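Local coordinates for ribosome maturation protein SDO1 homolog (Methanothermobacter thermautotrophicus, PDB 2WBM) that probably binds the ribosome and takes part in its maturation, as an archaeal homologue of the Shwachman-Bodian-Diamond syndrome protein, at residues N126-E131 with I180-V185; D46-F51 with D158-V163; F39-D44 with Q67-D72. All coordinates share one frame; numbering follows the deposited sequence.

How the interactions relate
Interaction 3 comes first along the chain: it joins strand 37-43 to residues 67-72 and closes a loop of 22 residues, about half of them helical. Helix 45-52 lies in that loop and carries 46-51, the first half of interaction 2. Its partner, 158-163, follows after 106 intervening residues, so interactions 2 and 3 cross. They also touch, at Ala48 and Val43. Interaction 1 starts on helix 110-131 and closes at 180-185. It crosses interaction 2 but follows interaction 3 in series. Interaction 3 is internal to the N-terminal domain. Interaction 2 ties that domain to domain II. Interactions 1 and 3 lie on opposite sides of the chain's centre; interaction 1 is where helix 110-131 meets strand 181-191.

Interaction 1 of 3, residues N126-E131 with I180-V185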
loop_
_atom_site.group_PDB
_atom_site.type_symbol
_atom_site.label_atom_id
_atom_site.label_comp_id
_atom_site.label_asym_id
_atom_site.label_seq_id
_atom_site.Cartn_x
_atom_site.Cartn_y
_atom_site.Cartn_z
ATOM N N ASN A 126 1.650 -3.864 -8.846
ATOM C CA ASN A 126 0.202 -3.863 -9.020
ATOM C C ASN A 126 -0.428 -2.488 -8.877
ATOM O O ASN A 126 -1.315 -2.132 -9.653
ATOM C CB ASN A 126 -0.469 -4.891 -8.115
ATOM C CG ASN A 126 -0.249 -6.314 -8.601
ATOM O OD1 ASN A 126 -0.001 -6.547 -9.788
ATOM N ND2 ASN A 126 -0.325 -7.266 -7.689
ATOM N N LYS A 127 0.036 -1.723 -7.898
ATOM C CA LYS A 127 -0.516 -0.395 -7.645
ATOM C C LYS A 127 -0.202 0.532 -8.812
ATOM O O LYS A 127 -1.069 1.281 -9.263
ATOM C CB LYS A 127 0.014 0.187 -6.319
ATOM C CG LYS A 127 -0.466 1.614 -6.023
ATOM C CD LYS A 127 -1.969 1.677 -5.800
ATOM C CE LYS A 127 -2.385 2.999 -5.170
ATOM N NZ LYS A 127 -3.867 3.110 -5.160
ATOM N N ILE A 128 1.032 0.473 -9.317
ATOM C CA ILE A 128 1.380 1.247 -10.513
ATOM C C ILE A 128 0.541 0.819 -11.726
ATOM O O ILE A 128 -0.001 1.677 -12.430
ATOM C CB ILE A 128 2.902 1.203 -10.838
ATOM C CG1 ILE A 128 3.696 1.848 -9.694
ATOM C CG2 ILE A 128 3.184 1.900 -12.189
ATOM C CD1 ILE A 128 5.238 1.762 -9.845
ATOM N N ALA A 129 0.405 -0.491 -11.944
ATOM C CA ALA A 129 -0.371 -1.005 -13.078
ATOM C C ALA A 129 -1.838 -0.589 -12.986
ATOM O O ALA A 129 -2.472 -0.353 -14.006
ATOM C CB ALA A 129 -0.274 -2.513 -13.167
ATOM N N ARG A 130 -2.356 -0.521 -11.761
ATOM C CA ARG A 130 -3.741 -0.120 -11.500
ATOM C C ARG A 130 -3.971 1.368 -11.798
ATOM O O ARG A 130 -4.988 1.741 -12.403
ATOM C CB ARG A 130 -4.058 -0.452 -10.040
ATOM C CG ARG A 130 -5.343 0.071 -9.448
ATOM C CD ARG A 130 -5.322 -0.303 -7.949
ATOM N NE ARG A 130 -5.008 -1.727 -7.753
ATOM C CZ ARG A 130 -4.147 -2.219 -6.855
ATOM N NH1 ARG A 130 -3.474 -1.419 -6.036
ATOM N NH2 ARG A 130 -3.946 -3.530 -6.780
ATOM N N GLU A 131 -3.032 2.221 -11.387
ATOM C CA GLU A 131 -3.271 3.667 -11.447
ATOM C C GLU A 131 -2.794 4.317 -12.736
ATOM O O GLU A 131 -3.252 5.402 -13.088
ATOM C CB GLU A 131 -2.637 4.380 -10.245
ATOM C CG GLU A 131 -3.090 3.875 -8.868
ATOM C CD GLU A 131 -4.544 4.207 -8.525
ATOM O OE1 GLU A 131 -5.152 5.122 -9.134
ATOM O OE2 GLU A 131 -5.084 3.545 -7.622
ATOM N N ILE A 180 4.550 7.103 -18.984
ATOM C CA ILE A 180 3.684 6.717 -17.868
ATOM C C ILE A 180 3.255 7.891 -16.997
ATOM O O ILE A 180 4.037 8.814 -16.734
ATOM C CB ILE A 180 4.352 5.608 -17.005
ATOM C CG1 ILE A 180 3.349 4.992 -16.021
ATOM C CG2 ILE A 180 5.639 6.128 -16.322
ATOM C CD1 ILE A 180 3.784 3.648 -15.461
ATOM N N LYS A 181 2.004 7.827 -16.541
ATOM C CA LYS A 181 1.405 8.851 -15.716
ATOM C C LYS A 181 0.267 8.185 -14.953
ATOM O O LYS A 181 -0.400 7.311 -15.492
ATOM C CB LYS A 181 0.840 9.945 -16.622
ATOM C CG LYS A 181 0.432 11.236 -15.941
ATOM C CD LYS A 181 -0.188 12.193 -16.964
ATOM C CE LYS A 181 -0.601 13.520 -16.336
ATOM N NZ LYS A 181 -1.759 13.376 -15.403
ATOM N N PHE A 182 0.057 8.593 -13.707
ATOM C CA PHE A 182 -1.136 8.203 -12.957
ATOM C C PHE A 182 -2.285 9.086 -13.425
ATOM O O PHE A 182 -2.167 10.313 -13.458
ATOM C CB PHE A 182 -0.918 8.388 -11.459
ATOM C CG PHE A 182 -0.202 7.240 -10.793
ATOM C CD1 PHE A 182 0.479 6.284 -11.539
ATOM C CD2 PHE A 182 -0.186 7.140 -9.410
ATOM C CE1 PHE A 182 1.153 5.228 -10.916
ATOM C CE2 PHE A 182 0.487 6.087 -8.777
ATOM C CZ PHE A 182 1.154 5.134 -9.539
ATOM N N GLU A 183 -3.384 8.458 -13.818
ATOM C CA GLU A 183 -4.552 9.208 -14.285
ATOM C C GLU A 183 -5.809 8.393 -14.118
ATOM O O GLU A 183 -5.847 7.212 -14.473
ATOM C CB GLU A 183 -4.381 9.614 -15.749
ATOM C CG GLU A 183 -5.350 10.692 -16.209
ATOM C CD GLU A 183 -4.851 11.440 -17.439
ATOM O OE1 GLU A 183 -3.681 11.886 -17.449
ATOM O OE2 GLU A 183 -5.643 11.590 -18.392
ATOM N N LYS A 184 -6.842 9.028 -13.570
ATOM C CA LYS A 184 -8.154 8.424 -13.517
ATOM C C LYS A 184 -8.790 8.658 -14.881
ATOM O O LYS A 184 -8.471 9.640 -15.553
ATOM C CB LYS A 184 -9.040 9.063 -12.440
ATOM C CG LYS A 184 -8.435 9.132 -11.046
ATOM C CD LYS A 184 -8.334 7.777 -10.363
ATOM C CE LYS A 184 -7.664 7.943 -8.982
ATOM N NZ LYS A 184 -7.301 6.648 -8.334
ATOM N N VAL A 185 -9.649 7.739 -15.297
ATOM C CA VAL A 185 -10.408 7.911 -16.540
ATOM C C VAL A 185 -11.883 7.724 -16.245
ATOM O O VAL A 185 -12.248 7.101 -15.241
ATOM C CB VAL A 185 -9.969 6.942 -17.658
ATOM C CG1 VAL A 185 -8.463 7.088 -17.946
ATOM C CG2 VAL A 185 -10.328 5.508 -17.308
#
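Glu131 meets Phe182, Glu183 and Lys184 through three different parts of itself. The backbone part is one hydrogen bond. Glu183 N gives its hydrogen to Glu131 O at 3.1 Å, with an N-H...O angle of 161°. The same carbonyl oxygen also receives a CA-H...O contact from Phe182 CA.

The ionic part is a small network. Lys184 NZ reaches Glu131 OE1 at 2.8 Å on the syn side, close to the carboxylate plane. Lys127, one helical turn before Glu131, places NZ 2.8 Å from OE2 and comes from above that plane. Each carboxylate oxygen thus has its own lysine. The carboxylate between them probably offsets the repulsion of the two ammonium groups, Lys127 NZ and Lys184 NZ, 5.9 Å apart. Glu131 bends at CB-CG (chi2 -69°), which turns the carboxylate toward both lysines while CB stays over the ring.

This is a helix-to-strand junction. Helix 110-131 ends at Glu131 and the chain runs straight into the short strand 132-133. That strand pairs antiparallel with 181-191, and Lys181 bonds through its backbone to Ile133. Strand 181-191 also pairs with 220-227, so the helix end of domain II is joined to the sheet of the C-terminal region.

The apolar part centres on the Phe182 ring. Glu131 CB stands over the middle of one face in a CH-pi contact, 3.6 Å from the ring centroid. Ile128 CA lies oblique to the ring, 4.0 Å from Phe182 CE1, and the two side chains cross at about a right angle. Ile128 CG2 also meets Ile180 CD1 at 3.8 Å, and these two side chains cross at about a right angle. Val167 and Leu171 of helix 163-174 touch Phe182 as well, while Ile146 of helix 143-152 touches both isoleucines.

Interaction 2 of 3, residues D46-F51 with D158-V163; sequences DLAAEF and DPFKTV
Asp158 OD2 accepts two backbone N-H groups, from Phe160 and Lys161, and so shapes the loop that sets Phe160 and Thr162 against Ala49. Phe160 N lies 2.8 Å from Asp158 OD2 and comes from above the carboxylate plane. Lys161 N lies 2.9 Å from the same oxygen, on its anti side, and its bond is nearly straight at 170°. The first bond makes an Asx turn.

Across the contact there is no hydrogen bond. Packing does the work. Phe160 holds CG anti to its backbone N (chi1 -179°), which carries the ring out to the helix. Ala49 CB sits over one face in a CH-pi contact, displaced toward the rim, 4.0 Å from the ring centroid. The ring's far corner, Phe160 CZ, comes within 3.5 Å of Ala49 N. Ala48 CB adds a looser contact to the same corner. With no more than methyl groups on Ala48 and Ala49, the ring can lie close to the helix backbone.

Thr162 covers the next part of Ala49. Its CG2 methyl is 3.7 Å from Ala49 CB and also meets Glu50 OE2. Thr162 is also the N-cap residue of helix 163-174, and its OG1 bonds Glu165 N.

The contact lies between helix 45-52 of the N-terminal domain and the domain II loop that leads into helix 163-174. Pro159 of that loop rests on helix 110-131, whereas Ala48 and Phe51 pack on helices 60-63 and 93-103.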
loop_
_atom_site.group_PDB
_atom_site.type_symbol
_atom_site.label_atom_id
_atom_site.label_comp_id
_atom_site.label_asym_id
_atom_site.label_seq_id
_atom_site.Cartn_x
_atom_site.Cartn_y
_atom_site.Cartn_z
ATOM N N ASP A 46 4.368 -3.239 9.594
ATOM C CA ASP A 46 3.449 -2.416 8.799
ATOM C C ASP A 46 2.999 -1.219 9.637
ATOM O O ASP A 46 3.036 -0.077 9.183
ATOM C CB ASP A 46 2.235 -3.226 8.361
ATOM C CG ASP A 46 2.580 -4.291 7.339
ATOM O OD1 ASP A 46 3.427 -4.039 6.452
ATOM O OD2 ASP A 46 1.988 -5.386 7.417
ATOM N N LEU A 47 2.609 -1.483 10.878
ATOM C CA LEU A 47 2.128 -0.413 11.745
ATOM C C LEU A 47 3.260 0.516 12.176
ATOM O O LEU A 47 3.042 1.728 12.280
ATOM C CB LEU A 47 1.359 -0.971 12.941
ATOM C CG LEU A 47 0.032 -1.662 12.590
ATOM C CD1 LEU A 47 -0.596 -2.234 13.866
ATOM C CD2 LEU A 47 -0.948 -0.733 11.857
ATOM N N ALA A 48 4.457 -0.041 12.384
ATOM C CA ALA A 48 5.646 0.763 12.686
ATOM C C ALA A 48 5.944 1.723 11.528
ATOM O O ALA A 48 6.245 2.900 11.753
ATOM C CB ALA A 48 6.872 -0.134 12.993
ATOM N N ALA A 49 5.845 1.232 10.290
ATOM C CA ALA A 49 6.077 2.087 9.127
ATOM C C ALA A 49 5.052 3.221 9.059
ATOM O O ALA A 49 5.401 4.366 8.745
ATOM C CB ALA A 49 6.073 1.268 7.831
ATOM N N GLU A 50 3.792 2.899 9.353
ATOM C CA GLU A 50 2.710 3.890 9.353
ATOM C C GLU A 50 2.914 4.936 10.445
ATOM O O GLU A 50 2.684 6.131 10.213
ATOM C CB GLU A 50 1.332 3.229 9.539
ATOM C CG GLU A 50 0.770 2.514 8.315
ATOM C CD GLU A 50 0.578 3.424 7.103
ATOM O OE1 GLU A 50 0.265 4.630 7.267
ATOM O OE2 GLU A 50 0.720 2.915 5.971
ATOM N N PHE A 51 3.328 4.470 11.625
ATOM C CA PHE A 51 3.582 5.333 12.784
ATOM C C PHE A 51 4.639 6.387 12.476
ATOM O O PHE A 51 4.522 7.532 12.922
ATOM C CB PHE A 51 4.016 4.503 13.991
ATOM C CG PHE A 51 4.080 5.283 15.282
ATOM C CD1 PHE A 51 2.942 5.440 16.069
ATOM C CD2 PHE A 51 5.277 5.859 15.705
ATOM C CE1 PHE A 51 2.996 6.157 17.271
ATOM C CE2 PHE A 51 5.343 6.574 16.908
ATOM C CZ PHE A 51 4.200 6.718 17.690
ATOM N N ASP A 158 12.536 -1.267 -1.225
ATOM C CA ASP A 158 12.866 -1.293 0.205
ATOM C C ASP A 158 11.970 -2.291 0.923
ATOM O O ASP A 158 10.773 -2.360 0.641
ATOM C CB ASP A 158 12.662 0.089 0.816
ATOM C CG ASP A 158 13.274 0.204 2.191
ATOM O OD1 ASP A 158 14.504 0.382 2.249
ATOM O OD2 ASP A 158 12.541 0.087 3.203
ATOM N N PRO A 159 12.527 -3.048 1.892
ATOM C CA PRO A 159 11.692 -3.973 2.661
ATOM C C PRO A 159 10.671 -3.279 3.588
ATOM O O PRO A 159 9.621 -3.857 3.883
ATOM C CB PRO A 159 12.721 -4.731 3.520
ATOM C CG PRO A 159 13.890 -3.759 3.633
ATOM C CD PRO A 159 13.955 -3.155 2.261
ATOM N N PHE A 160 10.968 -2.056 4.036
ATOM C CA PHE A 160 10.226 -1.464 5.155
ATOM C C PHE A 160 9.310 -0.296 4.787
ATOM O O PHE A 160 8.182 -0.206 5.291
ATOM C CB PHE A 160 11.191 -1.050 6.278
ATOM C CG PHE A 160 10.509 -0.459 7.491
ATOM C CD1 PHE A 160 9.827 -1.277 8.396
ATOM C CD2 PHE A 160 10.542 0.919 7.728
ATOM C CE1 PHE A 160 9.183 -0.739 9.511
ATOM C CE2 PHE A 160 9.911 1.470 8.841
ATOM C CZ PHE A 160 9.229 0.634 9.747
ATOM N N LYS A 161 9.805 0.616 3.951
ATOM C CA LYS A 161 9.032 1.787 3.532
ATOM C C LYS A 161 7.671 1.352 3.009
ATOM O O LYS A 161 7.561 0.339 2.332
ATOM C CB LYS A 161 9.772 2.548 2.435
ATOM C CG LYS A 161 11.047 3.224 2.906
ATOM C CD LYS A 161 11.665 4.030 1.786
ATOM C CE LYS A 161 13.045 4.537 2.168
ATOM N NZ LYS A 161 13.691 5.170 0.986
ATOM N N THR A 162 6.632 2.114 3.331
ATOM C CA THR A 162 5.282 1.740 2.893
ATOM C C THR A 162 5.174 1.644 1.367
ATOM O O THR A 162 5.878 2.345 0.623
ATOM C CB THR A 162 4.226 2.707 3.411
ATOM O OG1 THR A 162 4.458 4.005 2.851
ATOM C CG2 THR A 162 4.265 2.789 4.956
ATOM N N VAL A 163 4.301 0.757 0.907
ATOM C CA VAL A 163 4.008 0.655 -0.528
ATOM C C VAL A 163 3.623 2.024 -1.111
ATOM O O VAL A 163 4.120 2.401 -2.172
ATOM C CB VAL A 163 2.920 -0.410 -0.807
ATOM C CG1 VAL A 163 2.447 -0.339 -2.250
ATOM C CG2 VAL A 163 3.465 -1.788 -0.510
#

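Interaction 3 of 3, residues F39-D44 with Q67-D72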
loop_
_atom_site.group_PDB
_atom_site.type_symbol
_atom_site.label_atom_id
_atom_site.label_comp_id
_atom_site.label_asym_id
_atom_site.label_seq_id
_atom_site.Cartn_x
_atom_site.Cartn_y
_atom_site.Cartn_z
ATOM N N PHE A 39 18.592 0.176 22.896
ATOM C CA PHE A 39 17.240 0.038 23.409
ATOM C C PHE A 39 16.409 -0.409 22.222
ATOM O O PHE A 39 16.474 0.195 21.128
ATOM C CB PHE A 39 16.719 1.377 23.942
ATOM C CG PHE A 39 17.477 1.908 25.132
ATOM C CD1 PHE A 39 17.030 1.651 26.432
ATOM C CD2 PHE A 39 18.628 2.685 24.954
ATOM C CE1 PHE A 39 17.708 2.156 27.537
ATOM C CE2 PHE A 39 19.339 3.183 26.041
ATOM C CZ PHE A 39 18.876 2.935 27.355
ATOM N N GLU A 40 15.653 -1.484 22.411
ATOM C CA GLU A 40 14.960 -2.142 21.312
ATOM C C GLU A 40 13.547 -2.486 21.722
ATOM O O GLU A 40 13.296 -2.838 22.886
ATOM C CB GLU A 40 15.665 -3.430 20.910
ATOM C CG GLU A 40 17.087 -3.162 20.343
ATOM C CD GLU A 40 17.846 -4.392 19.932
ATOM O OE1 GLU A 40 17.342 -5.536 20.087
ATOM O OE2 GLU A 40 18.986 -4.206 19.443
ATOM N N VAL A 41 12.644 -2.417 20.751
ATOM C CA VAL A 41 11.267 -2.881 20.947
ATOM C C VAL A 41 10.848 -3.788 19.802
ATOM O O VAL A 41 11.399 -3.699 18.705
ATOM C CB VAL A 41 10.263 -1.686 21.086
ATOM C CG1 VAL A 41 10.447 -1.007 22.449
ATOM C CG2 VAL A 41 10.408 -0.662 19.910
ATOM N N LEU A 42 9.902 -4.684 20.076
ATOM C CA LEU A 42 9.394 -5.620 19.081
ATOM C C LEU A 42 8.099 -5.043 18.553
ATOM O O LEU A 42 7.183 -4.755 19.338
ATOM C CB LEU A 42 9.133 -6.987 19.714
ATOM C CG LEU A 42 10.422 -7.752 20.038
ATOM C CD1 LEU A 42 10.135 -8.955 20.952
ATOM C CD2 LEU A 42 11.043 -8.208 18.719
ATOM N N VAL A 43 8.037 -4.850 17.239
ATOM C CA VAL A 43 6.937 -4.103 16.626
ATOM C C VAL A 43 6.376 -4.738 15.352
ATOM O O VAL A 43 7.065 -5.460 14.625
ATOM C CB VAL A 43 7.336 -2.605 16.310
ATOM C CG1 VAL A 43 7.682 -1.829 17.588
ATOM C CG2 VAL A 43 8.489 -2.529 15.290
ATOM N N ASP A 44 5.101 -4.462 15.092
ATOM C CA ASP A 44 4.462 -4.800 13.835
ATOM C C ASP A 44 5.118 -3.930 12.752
ATOM O O ASP A 44 5.117 -2.707 12.878
ATOM C CB ASP A 44 2.966 -4.475 13.933
ATOM C CG ASP A 44 2.193 -4.856 12.693
ATOM O OD1 ASP A 44 2.508 -4.339 11.599
ATOM O OD2 ASP A 44 1.224 -5.643 12.814
ATOM N N GLN A 67 4.644 -4.696 25.513
ATOM C CA GLN A 67 5.006 -3.374 26.037
ATOM C C GLN A 67 6.236 -3.475 26.928
ATOM O O GLN A 67 6.147 -3.284 28.138
ATOM C CB GLN A 67 3.827 -2.747 26.796
ATOM C CG GLN A 67 2.587 -2.573 25.936
ATOM C CD GLN A 67 1.458 -1.863 26.673
ATOM O OE1 GLN A 67 1.583 -1.524 27.848
ATOM N NE2 GLN A 67 0.334 -1.671 25.990
ATOM N N GLU A 68 7.375 -3.807 26.322
ATOM C CA GLU A 68 8.626 -3.988 27.072
ATOM C C GLU A 68 9.737 -3.369 26.254
ATOM O O GLU A 68 9.720 -3.445 25.018
ATOM C CB GLU A 68 8.951 -5.465 27.290
ATOM C CG GLU A 68 7.919 -6.211 28.077
ATOM C CD GLU A 68 8.303 -7.668 28.258
ATOM O OE1 GLU A 68 8.365 -8.372 27.231
ATOM O OE2 GLU A 68 8.523 -8.097 29.406
ATOM N N VAL A 69 10.686 -2.748 26.939
ATOM C CA VAL A 69 11.849 -2.172 26.267
ATOM C C VAL A 69 13.032 -3.089 26.561
ATOM O O VAL A 69 13.351 -3.392 27.726
ATOM C CB VAL A 69 12.130 -0.721 26.713
ATOM C CG1 VAL A 69 13.380 -0.185 25.992
ATOM C CG2 VAL A 69 10.905 0.190 26.422
ATOM N N PHE A 70 13.670 -3.558 25.491
ATOM C CA PHE A 70 14.781 -4.484 25.617
ATOM C C PHE A 70 16.127 -3.783 25.457
ATOM O O PHE A 70 16.239 -2.763 24.785
ATOM C CB PHE A 70 14.679 -5.573 24.529
ATOM C CG PHE A 70 13.453 -6.453 24.664
ATOM C CD1 PHE A 70 13.526 -7.632 25.385
ATOM C CD2 PHE A 70 12.227 -6.069 24.079
ATOM C CE1 PHE A 70 12.384 -8.469 25.526
ATOM C CE2 PHE A 70 11.071 -6.879 24.235
ATOM C CZ PHE A 70 11.165 -8.084 24.944
ATOM N N ARG A 71 17.154 -4.375 26.051
ATOM C CA ARG A 71 18.526 -4.056 25.674
ATOM C C ARG A 71 18.834 -4.811 24.387
ATOM O O ARG A 71 19.489 -4.282 23.490
ATOM C CB ARG A 71 19.487 -4.491 26.767
ATOM C CG ARG A 71 19.228 -3.732 28.080
ATOM C CD ARG A 71 20.157 -4.223 29.151
ATOM N NE ARG A 71 21.444 -3.512 29.120
ATOM C CZ ARG A 71 22.559 -3.944 29.700
ATOM N NH1 ARG A 71 22.589 -5.118 30.314
ATOM N NH2 ARG A 71 23.659 -3.210 29.634
ATOM N N ASP A 72 18.385 -6.067 24.318
ATOM C CA ASP A 72 18.520 -6.857 23.099
ATOM C C ASP A 72 17.266 -7.702 22.949
ATOM O O ASP A 72 17.048 -8.646 23.703
ATOM C CB ASP A 72 19.781 -7.732 23.109
ATOM C CG ASP A 72 19.991 -8.459 21.781
ATOM O OD1 ASP A 72 19.063 -9.159 21.331
ATOM O OD2 ASP A 72 21.077 -8.323 21.180
HETATM O O HOH W 1 21.282 -5.492 20.516
HETATM O O HOH W 2 18.402 -7.519 18.690
HETATM O O HOH W 3 8.788 -4.610 22.665
#
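The Phe70 ring has its edge turned to Glu40 O, which lies in the ring plane 3.6 Å from Phe70 CD2. A water lies in the ring plane too, further round the rim, nearest CE2. Leu42 CD1 comes to the ring obliquely, 4.0 Å from Phe70 CE2. Phe39 lies with Val41 on the face of strand 37-43 opposite Glu40 and Leu42. Val69 CG1 meets the Phe39 ring at the edge, and Phe88 packs on it edge-to-face.

Two backbone bonds join Glu40 and Phe70. Phe70 N gives to Glu40 O at 2.7 Å, and Glu40 N gives to Phe70 O at 2.8 Å. Further along, the water at the ring edge links Leu42 N to Glu68 O. Val41 CG1 touches Glu68 O and Val69 CG2.

The Glu40 side chain is extended beyond CG and runs to the corner at Arg71 and Asp72. OE1 accepts from Ala73 N, and OE2 forms a salt bridge with Arg31. Glu40 OE1 and Asp72 OD1, of like charge, stand 4.2 Å apart. Two waters lie between the two carboxylates and donate to both, one of these bonds being weak. Asp72 OD1 also accepts from Lys75 N. With an alanine in place of Glu40, Arg31 would probably be left without its carboxylate mate and Ala73 N without its acceptor.

Glu40 and Phe70 form a single antiparallel hydrogen-bonded pair. It adds a short bridge to strand 37-43, an outer strand of the three-stranded antiparallel sheet in the SBDS N-terminal domain, before the chain turns its corner at Arg71.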